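Long-range contacts in cation-transporting ATPase, E1-E2 family protein (Streptococcus pneumoniae, PDB 4F2F), which is the copper(I)-binding, cupredoxin-like domain of CopA, a P-type ATPase that exports Cu(I) from the cell, presumably at the cost of ATP hydrolysis: residues 14-19 / 37-42; 30-35 / 94-99; 41-46 / 68-73; 54-59 / 73-78. One frame throughout, in Å; residues are numbered along the deposited sequence.

Contact 1: residues 14-19 / 37-42; sequences IQKIRI and PAEITF
Gln15 and Glu39 begin a run of five backbone hydrogen bonds that zip 14-19 to 37-42: Gln15 N gives to Pro37 O, Glu39 N to Gln15 O, Ile17 N to Glu39 O, Thr41 N to Ile17 O and Ile19 N to Thr41 O. The last is the shortest, with Ile19 N 2.7 Å from Thr41 O. Donors alternate between the strands, Gln15 and Ile17 each bonding both neighbours of the facing residue, as in parallel pairing; the strand axes diverge by 18°.

This is a sheet pair of the cupredoxin fold, a Greek-key beta-sandwich, and its two faces differ in chemistry. Apolar contacts fill the face of Ile17, Ile19, Ile40 and Phe42, where beta-branched isoleucine suits an extended backbone. Ile19 CD1 lies 3.6 Å from Ile40 CG2 and 3.8 Å from Phe42 CZ, while Ile19 CB stands 4.0 Å above the Phe42 ring, toward its rim. Gln15 shares this side; its CG, between backbone N and carbonyl carbon (chi1 54°), packs on Ala38 CB, and its buried amide bonds to Ile36 O and Gln33 N.

The other face is polar. Lys16 and Glu39 point the same way side by side, forming a long salt bridge of 3.8 Å from NZ to OE1.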
loop_
_atom_site.group_PDB
_atom_site.type_symbol
_atom_site.label_atom_id
_atom_site.label_comp_id
_atom_site.label_asym_id
_atom_site.label_seq_id
_atom_site.Cartn_x
_atom_site.Cartn_y
_atom_site.Cartn_z
ATOM N N ILE A 14 -11.717 6.117 -9.409
ATOM C CA ILE A 14 -10.708 5.956 -8.372
ATOM C C ILE A 14 -10.525 4.469 -8.130
ATOM O O ILE A 14 -11.496 3.715 -8.133
ATOM C CB ILE A 14 -11.148 6.593 -7.045
ATOM C CG1 ILE A 14 -11.680 8.011 -7.270
ATOM C CG2 ILE A 14 -9.999 6.576 -6.034
ATOM C CD1 ILE A 14 -10.603 9.062 -7.373
ATOM N N GLN A 15 -9.288 4.038 -7.923
ATOM C CA GLN A 15 -9.055 2.656 -7.528
ATOM C C GLN A 15 -8.732 2.598 -6.037
ATOM O O GLN A 15 -7.826 3.283 -5.562
ATOM C CB GLN A 15 -7.955 2.012 -8.376
ATOM C CG GLN A 15 -6.635 2.763 -8.401
ATOM C CD GLN A 15 -5.665 2.178 -9.409
ATOM O OE1 GLN A 15 -5.714 0.986 -9.718
ATOM N NE2 GLN A 15 -4.784 3.018 -9.933
ATOM N N LYS A 16 -9.494 1.803 -5.296
ATOM C CA LYS A 16 -9.317 1.735 -3.850
ATOM C C LYS A 16 -8.993 0.328 -3.382
ATOM O O LYS A 16 -9.424 -0.656 -3.981
ATOM C CB LYS A 16 -10.566 2.245 -3.123
ATOM C CG LYS A 16 -11.003 3.637 -3.536
ATOM C CD LYS A 16 -12.104 4.164 -2.632
ATOM C CE LYS A 16 -12.613 5.512 -3.118
ATOM N NZ LYS A 16 -13.051 6.379 -1.990
ATOM N N ILE A 17 -8.230 0.244 -2.298
ATOM C CA ILE A 17 -7.907 -1.035 -1.690
ATOM C C ILE A 17 -7.499 -0.824 -0.236
ATOM O O ILE A 17 -6.928 0.210 0.115
ATOM C CB ILE A 17 -6.790 -1.761 -2.468
ATOM C CG1 ILE A 17 -6.584 -3.175 -1.923
ATOM C CG2 ILE A 17 -5.502 -0.957 -2.427
ATOM C CD1 ILE A 17 -5.775 -4.067 -2.842
ATOM N N ARG A 18 -7.818 -1.801 0.605
ATOM C CA ARG A 18 -7.530 -1.725 2.029
ATOM C C ARG A 18 -6.451 -2.734 2.401
ATOM O O ARG A 18 -6.495 -3.892 1.982
ATOM C CB ARG A 18 -8.801 -1.998 2.834
ATOM C CG ARG A 18 -8.655 -1.815 4.333
ATOM C CD ARG A 18 -9.949 -2.177 5.045
ATOM N NE ARG A 18 -9.896 -1.878 6.473
ATOM C CZ ARG A 18 -9.441 -2.716 7.397
ATOM N NH1 ARG A 18 -8.990 -3.914 7.049
ATOM N NH2 ARG A 18 -9.433 -2.356 8.675
ATOM N N ILE A 19 -5.478 -2.284 3.187
ATOM C CA ILE A 19 -4.391 -3.142 3.639
ATOM C C ILE A 19 -4.311 -3.140 5.159
ATOM O O ILE A 19 -4.296 -2.081 5.789
ATOM C CB ILE A 19 -3.037 -2.697 3.052
ATOM C CG1 ILE A 19 -3.086 -2.729 1.522
ATOM C CG2 ILE A 19 -1.908 -3.579 3.566
ATOM C CD1 ILE A 19 -1.787 -2.326 0.863
ATOM N N PRO A 37 -6.133 7.589 -10.328
ATOM C CA PRO A 37 -5.854 7.970 -8.939
ATOM C C PRO A 37 -6.087 6.801 -7.988
ATOM O O PRO A 37 -7.130 6.154 -8.046
ATOM C CB PRO A 37 -6.875 9.078 -8.674
ATOM C CG PRO A 37 -7.090 9.698 -10.014
ATOM C CD PRO A 37 -7.016 8.561 -10.998
ATOM N N ALA A 38 -5.112 6.531 -7.126
ATOM C CA ALA A 38 -5.205 5.405 -6.208
ATOM C C ALA A 38 -5.342 5.876 -4.766
ATOM O O ALA A 38 -4.684 6.825 -4.347
ATOM C CB ALA A 38 -4.003 4.489 -6.360
ATOM N N GLU A 39 -6.217 5.209 -4.020
ATOM C CA GLU A 39 -6.322 5.425 -2.585
ATOM C C GLU A 39 -6.127 4.099 -1.865
ATOM O O GLU A 39 -6.966 3.201 -1.942
ATOM C CB GLU A 39 -7.661 6.074 -2.215
ATOM C CG GLU A 39 -7.779 7.526 -2.657
ATOM C CD GLU A 39 -8.942 8.261 -2.009
ATOM O OE1 GLU A 39 -9.587 7.689 -1.104
ATOM O OE2 GLU A 39 -9.207 9.417 -2.406
ATOM N N ILE A 40 -4.995 3.982 -1.181
ATOM C CA ILE A 40 -4.646 2.764 -0.477
ATOM C C ILE A 40 -4.782 3.003 1.017
ATOM O O ILE A 40 -3.994 3.735 1.613
ATOM C CB ILE A 40 -3.210 2.327 -0.801
ATOM C CG1 ILE A 40 -2.999 2.296 -2.315
ATOM C CG2 ILE A 40 -2.915 0.969 -0.190
ATOM C CD1 ILE A 40 -1.563 2.051 -2.724
ATOM N N THR A 41 -5.800 2.391 1.610
ATOM C CA THR A 41 -6.097 2.595 3.020
ATOM C C THR A 41 -5.402 1.552 3.881
ATOM O O THR A 41 -5.665 0.355 3.764
ATOM C CB THR A 41 -7.611 2.566 3.280
ATOM O OG1 THR A 41 -8.228 3.649 2.574
ATOM C CG2 THR A 41 -7.908 2.707 4.766
ATOM N N PHE A 42 -4.506 2.025 4.739
ATOM C CA PHE A 42 -3.804 1.169 5.686
ATOM C C PHE A 42 -4.464 1.243 7.057
ATOM O O PHE A 42 -4.767 2.328 7.548
ATOM C CB PHE A 42 -2.349 1.614 5.821
ATOM C CG PHE A 42 -1.472 1.215 4.666
ATOM C CD1 PHE A 42 -1.469 1.949 3.491
ATOM C CD2 PHE A 42 -0.635 0.118 4.767
ATOM C CE1 PHE A 42 -0.654 1.585 2.432
ATOM C CE2 PHE A 42 0.181 -0.247 3.711
ATOM C CZ PHE A 42 0.170 0.487 2.543
#

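Contact 2: residues 30-35 / 94-99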
loop_
_atom_site.group_PDB
_atom_site.type_symbol
_atom_site.label_atom_id
_atom_site.label_comp_id
_atom_site.label_asym_id
_atom_site.label_seq_id
_atom_site.Cartn_x
_atom_site.Cartn_y
_atom_site.Cartn_z
ATOM N N ILE A 30 -0.301 -5.941 -4.245
ATOM C CA ILE A 30 -1.497 -5.428 -4.899
ATOM C C ILE A 30 -1.208 -5.015 -6.337
ATOM O O ILE A 30 -0.052 -4.866 -6.734
ATOM C CB ILE A 30 -2.099 -4.233 -4.132
ATOM C CG1 ILE A 30 -1.213 -2.994 -4.271
ATOM C CG2 ILE A 30 -2.314 -4.583 -2.665
ATOM C CD1 ILE A 30 -1.771 -1.766 -3.579
ATOM N N GLN A 31 -2.273 -4.835 -7.112
ATOM C CA GLN A 31 -2.157 -4.398 -8.495
ATOM C C GLN A 31 -2.927 -3.097 -8.703
ATOM O O GLN A 31 -4.045 -2.939 -8.209
ATOM C CB GLN A 31 -2.675 -5.480 -9.447
ATOM C CG GLN A 31 -2.557 -5.117 -10.920
ATOM C CD GLN A 31 -3.210 -6.137 -11.832
ATOM O OE1 GLN A 31 -2.675 -7.222 -12.058
ATOM N NE2 GLN A 31 -4.377 -5.789 -12.366
ATOM N N LEU A 32 -2.313 -2.166 -9.425
ATOM C CA LEU A 32 -2.924 -0.871 -9.699
ATOM C C LEU A 32 -2.894 -0.574 -11.195
ATOM O O LEU A 32 -1.967 -0.979 -11.895
ATOM C CB LEU A 32 -2.184 0.236 -8.947
ATOM C CG LEU A 32 -2.077 0.131 -7.426
ATOM C CD1 LEU A 32 -1.206 1.252 -6.887
ATOM C CD2 LEU A 32 -3.452 0.162 -6.776
ATOM N N GLN A 33 -3.909 0.137 -11.675
ATOM C CA GLN A 33 -3.959 0.568 -13.068
ATOM C C GLN A 33 -3.234 1.901 -13.235
ATOM O O GLN A 33 -3.446 2.829 -12.456
ATOM C CB GLN A 33 -5.413 0.701 -13.530
ATOM C CG GLN A 33 -6.154 -0.624 -13.657
ATOM C CD GLN A 33 -5.743 -1.405 -14.890
ATOM O OE1 GLN A 33 -5.532 -0.833 -15.958
ATOM N NE2 GLN A 33 -5.623 -2.720 -14.746
ATOM N N LYS A 34 -2.380 1.994 -14.251
ATOM C CA LYS A 34 -1.644 3.226 -14.515
ATOM C C LYS A 34 -2.591 4.373 -14.876
ATOM O O LYS A 34 -3.572 4.179 -15.596
ATOM C CB LYS A 34 -0.618 3.006 -15.637
ATOM C CG LYS A 34 -0.017 4.283 -16.218
ATOM C CD LYS A 34 0.842 3.984 -17.444
ATOM C CE LYS A 34 1.094 5.238 -18.275
ATOM N NZ LYS A 34 1.927 6.245 -17.560
ATOM N N GLY A 35 -2.305 5.562 -14.353
ATOM C CA GLY A 35 -3.057 6.753 -14.709
ATOM C C GLY A 35 -4.359 6.970 -13.954
ATOM O O GLY A 35 -5.025 7.988 -14.146
ATOM N N GLY A 94 5.993 -4.999 1.072
ATOM C CA GLY A 94 4.909 -5.349 0.176
ATOM C C GLY A 94 5.248 -4.792 -1.189
ATOM O O GLY A 94 6.317 -4.212 -1.377
ATOM N N SER A 95 4.354 -4.968 -2.151
ATOM C CA SER A 95 4.604 -4.451 -3.483
ATOM C C SER A 95 3.323 -3.994 -4.150
ATOM O O SER A 95 2.233 -4.482 -3.842
ATOM C CB SER A 95 5.304 -5.497 -4.360
ATOM O OG SER A 95 4.418 -6.523 -4.765
ATOM N N TYR A 96 3.460 -3.038 -5.057
ATOM C CA TYR A 96 2.357 -2.675 -5.926
ATOM C C TYR A 96 2.816 -2.731 -7.373
ATOM O O TYR A 96 3.817 -2.121 -7.748
ATOM C CB TYR A 96 1.762 -1.310 -5.560
ATOM C CG TYR A 96 2.713 -0.132 -5.622
ATOM C CD1 TYR A 96 3.586 0.138 -4.578
ATOM C CD2 TYR A 96 2.707 0.732 -6.710
ATOM C CE1 TYR A 96 4.439 1.224 -4.624
ATOM C CE2 TYR A 96 3.556 1.819 -6.766
ATOM C CZ TYR A 96 4.419 2.060 -5.721
ATOM O OH TYR A 96 5.267 3.139 -5.777
ATOM N N THR A 97 2.091 -3.500 -8.175
ATOM C CA THR A 97 2.425 -3.663 -9.577
ATOM C C THR A 97 1.477 -2.816 -10.406
ATOM O O THR A 97 0.256 -2.965 -10.318
ATOM C CB THR A 97 2.336 -5.136 -10.003
ATOM O OG1 THR A 97 3.215 -5.917 -9.185
ATOM C CG2 THR A 97 2.731 -5.298 -11.464
ATOM N N VAL A 98 2.047 -1.911 -11.193
ATOM C CA VAL A 98 1.260 -0.998 -12.005
ATOM C C VAL A 98 1.142 -1.535 -13.426
ATOM O O VAL A 98 2.149 -1.730 -14.110
ATOM C CB VAL A 98 1.879 0.409 -12.025
ATOM C CG1 VAL A 98 1.049 1.346 -12.891
ATOM C CG2 VAL A 98 1.992 0.954 -10.605
ATOM N N VAL A 99 -0.092 -1.781 -13.859
ATOM C CA VAL A 99 -0.343 -2.333 -15.186
ATOM C C VAL A 99 -1.115 -1.353 -16.065
ATOM O O VAL A 99 -1.744 -0.417 -15.568
ATOM C CB VAL A 99 -1.114 -3.666 -15.110
ATOM C CG1 VAL A 99 -0.358 -4.666 -14.251
ATOM C CG2 VAL A 99 -2.514 -3.437 -14.562
HETATM O O HOH W 1 2.298 -6.424 -6.693
#
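Ile30 CG1 is set between backbone N and carbonyl carbon (chi1 71°), which rests it 3.7 Å from Tyr96 CB, the two side chains crossing obliquely; Tyr96 CG takes the same placing on its own backbone (chi1 60°). Leu32 CD1 approaches the same tyrosine at CD2, 4.0 Å away, and these apolar groups line the interior of the beta-sandwich, where Tyr96 also meets the rings of Phe56 and Phe75.

On the other face, Gln31 and Val99 cross at about a right angle, the glutamine's CG and CD lying against the valine methyls; a long amide side chain with an aliphatic stem suits this partly exposed position.

The parallel strands are held by five backbone bonds, among them Leu32 N to Thr97 O and Val99 N to Leu32 O. Lys34 N to Val99 O, 2.8 Å, carries the pairing past the end of strand 29-33, and there Lys34 CB touches Val98 CG1 at 3.6 Å.

Water 1 donates to Ile30 O (2.8 Å) and hydrogen-bonds Thr97 OG1 at 2.7 Å and Ser95 OG, which also bonds His29 ND1. Since Ile30 O also accepts from Thr97 N, two donors grip this carbonyl, and the small hydroxyl residues tie the water to the strand pair.

Contact 3: residues 41-46 / 68-73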
loop_
_atom_site.group_PDB
_atom_site.type_symbol
_atom_site.label_atom_id
_atom_site.label_comp_id
_atom_site.label_asym_id
_atom_site.label_seq_id
_atom_site.Cartn_x
_atom_site.Cartn_y
_atom_site.Cartn_z
ATOM N N THR A 41 -5.800 2.391 1.610
ATOM C CA THR A 41 -6.097 2.595 3.020
ATOM C C THR A 41 -5.402 1.552 3.881
ATOM O O THR A 41 -5.665 0.355 3.764
ATOM C CB THR A 41 -7.611 2.566 3.280
ATOM O OG1 THR A 41 -8.228 3.649 2.574
ATOM C CG2 THR A 41 -7.908 2.707 4.766
ATOM N N PHE A 42 -4.506 2.025 4.739
ATOM C CA PHE A 42 -3.804 1.169 5.686
ATOM C C PHE A 42 -4.464 1.243 7.057
ATOM O O PHE A 42 -4.767 2.328 7.548
ATOM C CB PHE A 42 -2.349 1.614 5.821
ATOM C CG PHE A 42 -1.472 1.215 4.666
ATOM C CD1 PHE A 42 -1.469 1.949 3.491
ATOM C CD2 PHE A 42 -0.635 0.118 4.767
ATOM C CE1 PHE A 42 -0.654 1.585 2.432
ATOM C CE2 PHE A 42 0.181 -0.247 3.711
ATOM C CZ PHE A 42 0.170 0.487 2.543
ATOM N N HIS A 43 -4.685 0.091 7.676
ATOM C CA HIS A 43 -5.147 0.053 9.059
ATOM C C HIS A 43 -4.076 -0.575 9.933
ATOM O O HIS A 43 -3.696 -1.728 9.726
ATOM C CB HIS A 43 -6.452 -0.737 9.186
ATOM C CG HIS A 43 -6.912 -0.915 10.600
ATOM N ND1 HIS A 43 -7.205 -2.148 11.137
ATOM C CD2 HIS A 43 -7.119 -0.013 11.589
ATOM C CE1 HIS A 43 -7.579 -2.000 12.397
ATOM N NE2 HIS A 43 -7.535 -0.715 12.695
ATOM N N ARG A 44 -3.585 0.181 10.910
ATOM C CA ARG A 44 -2.587 -0.351 11.831
ATOM C C ARG A 44 -3.252 -1.099 12.980
ATOM O O ARG A 44 -3.771 -0.487 13.914
ATOM C CB ARG A 44 -1.686 0.760 12.366
ATOM C CG ARG A 44 -0.630 0.258 13.335
ATOM C CD ARG A 44 0.291 1.368 13.797
ATOM N NE ARG A 44 1.061 0.947 14.965
ATOM C CZ ARG A 44 1.796 1.759 15.717
ATOM N NH1 ARG A 44 1.878 3.048 15.426
ATOM N NH2 ARG A 44 2.448 1.277 16.765
ATOM N N ALA A 45 -3.224 -2.426 12.909
ATOM C CA ALA A 45 -3.905 -3.268 13.886
ATOM C C ALA A 45 -2.946 -3.878 14.902
ATOM O O ALA A 45 -3.271 -4.874 15.548
ATOM C CB ALA A 45 -4.682 -4.363 13.178
ATOM N N THR A 46 -1.767 -3.281 15.044
ATOM C CA THR A 46 -0.778 -3.778 15.989
ATOM C C THR A 46 -0.149 -2.633 16.771
ATOM O O THR A 46 0.097 -1.563 16.218
ATOM C CB THR A 46 0.327 -4.582 15.277
ATOM O OG1 THR A 46 1.394 -4.846 16.195
ATOM C CG2 THR A 46 0.870 -3.803 14.089
ATOM N N ASP A 68 -4.318 1.459 15.783
ATOM C CA ASP A 68 -5.747 1.372 15.476
ATOM C C ASP A 68 -6.255 2.526 14.617
ATOM O O ASP A 68 -7.461 2.757 14.535
ATOM C CB ASP A 68 -6.579 1.268 16.758
ATOM C CG ASP A 68 -6.298 -0.003 17.532
ATOM O OD1 ASP A 68 -5.777 -0.968 16.934
ATOM O OD2 ASP A 68 -6.605 -0.038 18.742
ATOM N N GLU A 69 -5.341 3.243 13.973
ATOM C CA GLU A 69 -5.734 4.310 13.059
ATOM C C GLU A 69 -5.732 3.811 11.617
ATOM O O GLU A 69 -5.116 2.791 11.302
ATOM C CB GLU A 69 -4.810 5.525 13.200
ATOM C CG GLU A 69 -5.256 6.733 12.380
ATOM C CD GLU A 69 -4.259 7.879 12.413
ATOM O OE1 GLU A 69 -3.077 7.644 12.742
ATOM O OE2 GLU A 69 -4.663 9.019 12.103
ATOM N N GLU A 70 -6.446 4.528 10.754
ATOM C CA GLU A 70 -6.440 4.265 9.321
ATOM C C GLU A 70 -5.920 5.491 8.585
ATOM O O GLU A 70 -6.367 6.608 8.838
ATOM C CB GLU A 70 -7.845 3.914 8.823
ATOM C CG GLU A 70 -8.313 2.508 9.158
ATOM C CD GLU A 70 -9.578 2.136 8.415
ATOM O OE1 GLU A 70 -10.188 3.039 7.804
ATOM O OE2 GLU A 70 -9.960 0.946 8.435
ATOM N N LYS A 71 -4.964 5.278 7.687
ATOM C CA LYS A 71 -4.403 6.360 6.886
ATOM C C LYS A 71 -4.582 6.030 5.410
ATOM O O LYS A 71 -4.301 4.909 4.984
ATOM C CB LYS A 71 -2.913 6.557 7.200
ATOM C CG LYS A 71 -2.605 7.410 8.434
ATOM C CD LYS A 71 -2.852 8.888 8.154
ATOM C CE LYS A 71 -2.556 9.763 9.366
ATOM N NZ LYS A 71 -1.103 9.976 9.595
ATOM N N VAL A 72 -5.057 6.999 4.632
ATOM C CA VAL A 72 -5.208 6.807 3.197
ATOM C C VAL A 72 -3.979 7.337 2.469
ATOM O O VAL A 72 -3.676 8.528 2.537
ATOM C CB VAL A 72 -6.464 7.520 2.655
ATOM C CG1 VAL A 72 -6.612 7.281 1.156
ATOM C CG2 VAL A 72 -7.705 7.049 3.395
ATOM N N ILE A 73 -3.273 6.448 1.778
ATOM C CA ILE A 73 -2.137 6.851 0.960
ATOM C C ILE A 73 -2.623 7.140 -0.455
ATOM O O ILE A 73 -3.180 6.261 -1.115
ATOM C CB ILE A 73 -1.059 5.753 0.919
ATOM C CG1 ILE A 73 -0.592 5.409 2.336
ATOM C CG2 ILE A 73 0.110 6.189 0.048
ATOM C CD1 ILE A 73 0.075 6.557 3.067
#
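Thr41 and Phe42 pair with Val72 and Lys71 in an antiparallel part of the cupredoxin-like sheet, which joins strand 38-44 to strand 70-75. Phe42 and Lys71 form the hydrogen-bonded pair: Phe42 N reaches Lys71 O at 2.9 Å, and Lys71 N returns a bond to Phe42 O. Thr41 with Val72 and His43 with Glu70 are the non-hydrogen-bonded pairs on either side of it.

His43 can be followed outward. Its CB touches Glu70 CG at 3.7 Å, and CG, set anti to the backbone N (chi1 175°), is still near that methylene. Further out, CD2 lies 3.5 Å from Glu69 O and NE2 ends near Asp68 CA. The ring and the Glu70 carboxylate planes stand 73° apart, and within Glu70 it is CG rather than the carboxylate oxygens that comes nearest the histidine. A glutamate suits this exposed place because its aliphatic stem packs while its charged end faces solvent and a weak, long ion pair with Arg18.

On the buried face, Ile73 CG1 touches Phe42 CD1, two bulky apolar groups turned into the sandwich.

Near the strand end, Arg44 N bonds to Glu69 O and Asp68 N to Arg44 O. A straight aliphatic arm carries the Arg44 guanidinium off from 68-73; the guanidinium links loops through Ile65 O and Asn49 OD1, and Arg44 NE donates to Thr46 O at 3.0 Å.

Contact 4: residues 54-59 / 73-78; sequences ILFEEE and IRFTPQ
Glu59 lies across Phe75 at about a right angle to it as a side chain, yet its carboxylate is nearly parallel to the ring, the planes only 12° apart and stacked. Glu59 CG, set anti to the carbonyl carbon, sits over the ring centre, 3.8 Å from the centroid, in a CH-pi contact, and the bend at chi2 (-65°) brings CD to 3.5 Å from Phe75 CD2. The carboxylate turns its oxygens to water: water 2 lies between OE2 and Gln78 N, and water 3 is within hydrogen-bonding distance of OE1 and Thr76 O, though each water has more acceptors nearby than protons to give. Glutamate therefore suits this border, its methylene serving the aromatic ring and its charge the solvent.

Between the two segments there is no backbone hydrogen bond, and their strand axes are 9.9 Å apart, as for strands from facing sheets of a cupredoxin beta-sandwich whose side chains meet in the core. The 3-10 segment 57-59, with Glu59 N bonded to Phe56 O, brings the glutamate round to Phe75.

Deeper inside, the Phe56 and Phe75 rings meet obliquely, planes at 56°, with Phe56 CD1 3.7 Å from Phe75 CE1. Ile73 CG2 lies over one face of Phe56, toward its rim, in a second CH-pi contact. Beyond it Ile54 and Ile73 slide past each other in opposite directions, Ile54 CG2 touching Ile73 CG1 at 4.1 Å.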
loop_
_atom_site.group_PDB
_atom_site.type_symbol
_atom_site.label_atom_id
_atom_site.label_comp_id
_atom_site.label_asym_id
_atom_site.label_seq_id
_atom_site.Cartn_x
_atom_site.Cartn_y
_atom_site.Cartn_z
ATOM N N ILE A 54 4.403 4.385 7.166
ATOM C CA ILE A 54 4.158 3.765 5.871
ATOM C C ILE A 54 5.052 4.437 4.839
ATOM O O ILE A 54 5.041 5.663 4.704
ATOM C CB ILE A 54 2.690 3.944 5.439
ATOM C CG1 ILE A 54 1.745 3.418 6.521
ATOM C CG2 ILE A 54 2.433 3.257 4.100
ATOM C CD1 ILE A 54 0.319 3.904 6.371
ATOM N N LEU A 55 5.822 3.638 4.109
ATOM C CA LEU A 55 6.794 4.177 3.164
ATOM C C LEU A 55 6.525 3.736 1.730
ATOM O O LEU A 55 6.509 2.542 1.430
ATOM C CB LEU A 55 8.218 3.770 3.574
ATOM C CG LEU A 55 9.360 4.163 2.633
ATOM C CD1 LEU A 55 9.485 5.674 2.517
ATOM C CD2 LEU A 55 10.677 3.552 3.097
ATOM N N PHE A 56 6.302 4.714 0.859
ATOM C CA PHE A 56 6.281 4.498 -0.583
ATOM C C PHE A 56 7.402 5.346 -1.181
ATOM O O PHE A 56 7.169 6.459 -1.649
ATOM C CB PHE A 56 4.930 4.917 -1.177
ATOM C CG PHE A 56 3.823 3.909 -0.977
ATOM C CD1 PHE A 56 3.298 3.219 -2.059
ATOM C CD2 PHE A 56 3.296 3.662 0.282
ATOM C CE1 PHE A 56 2.278 2.297 -1.892
ATOM C CE2 PHE A 56 2.273 2.740 0.458
ATOM C CZ PHE A 56 1.763 2.058 -0.632
ATOM N N GLU A 57 8.619 4.811 -1.148
ATOM C CA GLU A 57 9.819 5.581 -1.462
ATOM C C GLU A 57 9.774 6.222 -2.847
ATOM O O GLU A 57 10.194 7.365 -3.024
ATOM C CB GLU A 57 11.063 4.693 -1.344
ATOM C CG GLU A 57 12.388 5.441 -1.395
ATOM C CD GLU A 57 12.879 5.853 -0.022
ATOM O OE1 GLU A 57 13.222 4.959 0.783
ATOM O OE2 GLU A 57 12.914 7.070 0.260
ATOM N N GLU A 58 9.261 5.487 -3.826
ATOM C CA GLU A 58 9.283 5.953 -5.206
ATOM C C GLU A 58 8.249 7.042 -5.470
ATOM O O GLU A 58 8.281 7.697 -6.510
ATOM C CB GLU A 58 9.080 4.777 -6.155
ATOM C CG GLU A 58 9.969 3.600 -5.818
ATOM C CD GLU A 58 9.691 2.395 -6.678
ATOM O OE1 GLU A 58 9.501 2.568 -7.900
ATOM O OE2 GLU A 58 9.658 1.272 -6.131
ATOM N N GLU A 59 7.335 7.232 -4.524
ATOM C CA GLU A 59 6.344 8.297 -4.616
ATOM C C GLU A 59 6.684 9.431 -3.655
ATOM O O GLU A 59 5.966 10.426 -3.582
ATOM C CB GLU A 59 4.943 7.749 -4.328
ATOM C CG GLU A 59 4.454 6.748 -5.358
ATOM C CD GLU A 59 4.259 7.371 -6.728
ATOM O OE1 GLU A 59 3.988 8.588 -6.799
ATOM O OE2 GLU A 59 4.380 6.645 -7.738
ATOM N N ILE A 73 -3.273 6.448 1.778
ATOM C CA ILE A 73 -2.137 6.851 0.960
ATOM C C ILE A 73 -2.623 7.140 -0.455
ATOM O O ILE A 73 -3.180 6.261 -1.115
ATOM C CB ILE A 73 -1.059 5.753 0.919
ATOM C CG1 ILE A 73 -0.592 5.409 2.336
ATOM C CG2 ILE A 73 0.110 6.189 0.048
ATOM C CD1 ILE A 73 0.075 6.557 3.067
ATOM N N ARG A 74 -2.427 8.372 -0.917
ATOM C CA ARG A 74 -2.952 8.775 -2.218
ATOM C C ARG A 74 -1.872 9.158 -3.223
ATOM O O ARG A 74 -0.996 9.975 -2.941
ATOM C CB ARG A 74 -3.936 9.938 -2.071
ATOM C CG ARG A 74 -5.222 9.581 -1.354
ATOM C CD ARG A 74 -6.217 10.722 -1.458
ATOM N NE ARG A 74 -6.422 11.123 -2.846
ATOM C CZ ARG A 74 -6.256 12.360 -3.305
ATOM N NH1 ARG A 74 -5.892 13.335 -2.483
ATOM N NH2 ARG A 74 -6.464 12.623 -4.587
ATOM N N PHE A 75 -1.950 8.553 -4.401
ATOM C CA PHE A 75 -1.120 8.948 -5.529
ATOM C C PHE A 75 -1.692 8.384 -6.822
ATOM O O PHE A 75 -2.540 7.491 -6.800
ATOM C CB PHE A 75 0.349 8.533 -5.323
ATOM C CG PHE A 75 0.576 7.041 -5.268
ATOM C CD1 PHE A 75 0.504 6.353 -4.063
ATOM C CD2 PHE A 75 0.899 6.334 -6.415
ATOM C CE1 PHE A 75 0.729 4.986 -4.011
ATOM C CE2 PHE A 75 1.124 4.969 -6.370
ATOM C CZ PHE A 75 1.039 4.294 -5.168
ATOM N N THR A 76 -1.247 8.929 -7.947
ATOM C CA THR A 76 -1.639 8.408 -9.245
ATOM C C THR A 76 -0.431 7.723 -9.868
ATOM O O THR A 76 0.514 8.387 -10.292
ATOM C CB THR A 76 -2.154 9.525 -10.171
ATOM O OG1 THR A 76 -3.241 10.210 -9.536
ATOM C CG2 THR A 76 -2.631 8.949 -11.501
ATOM N N PRO A 77 -0.448 6.381 -9.896
ATOM C CA PRO A 77 0.668 5.601 -10.445
ATOM C C PRO A 77 0.884 5.906 -11.924
ATOM O O PRO A 77 -0.067 5.856 -12.701
ATOM C CB PRO A 77 0.212 4.148 -10.253
ATOM C CG PRO A 77 -1.273 4.219 -10.070
ATOM C CD PRO A 77 -1.530 5.522 -9.386
ATOM N N GLN A 78 2.120 6.224 -12.297
ATOM C CA GLN A 78 2.434 6.592 -13.675
ATOM C C GLN A 78 3.473 5.672 -14.307
ATOM O O GLN A 78 3.550 5.564 -15.531
ATOM C CB GLN A 78 2.917 8.044 -13.746
ATOM C CG GLN A 78 1.918 9.073 -13.236
ATOM C CD GLN A 78 0.672 9.167 -14.099
ATOM O OE1 GLN A 78 0.469 8.367 -15.013
ATOM N NE2 GLN A 78 -0.170 10.153 -13.812
HETATM O O HOH W 2 3.898 7.701 -10.134
HETATM O O HOH W 3 2.323 10.004 -8.629
#

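Contacts 1 and 3 share Thr41 and Phe42 on strand 38-44, which pairs with 14-21 along one edge and with 70-75 along the other. Contact 4 takes up strand 70-75 at Ile73 and spans the sandwich interior, where Phe42 CE1 lies 3.7 Å from Phe56 CE2. Contact 2 reaches the same core through Tyr96, whose CE1 is 3.4 Å from Phe56 CD1, and meets contact 1 through Gln15 OE1 and Gln33 N, 2.8 Å apart. Contacts 2 and 3 do not touch, their centres about 19 Å apart. Copper(I) is bound by Cys50, Cys87, Met89 and Met91; a bound ion lies about 9 Å from the Arg44 side chain, and one about 10 Å from that of Ile54.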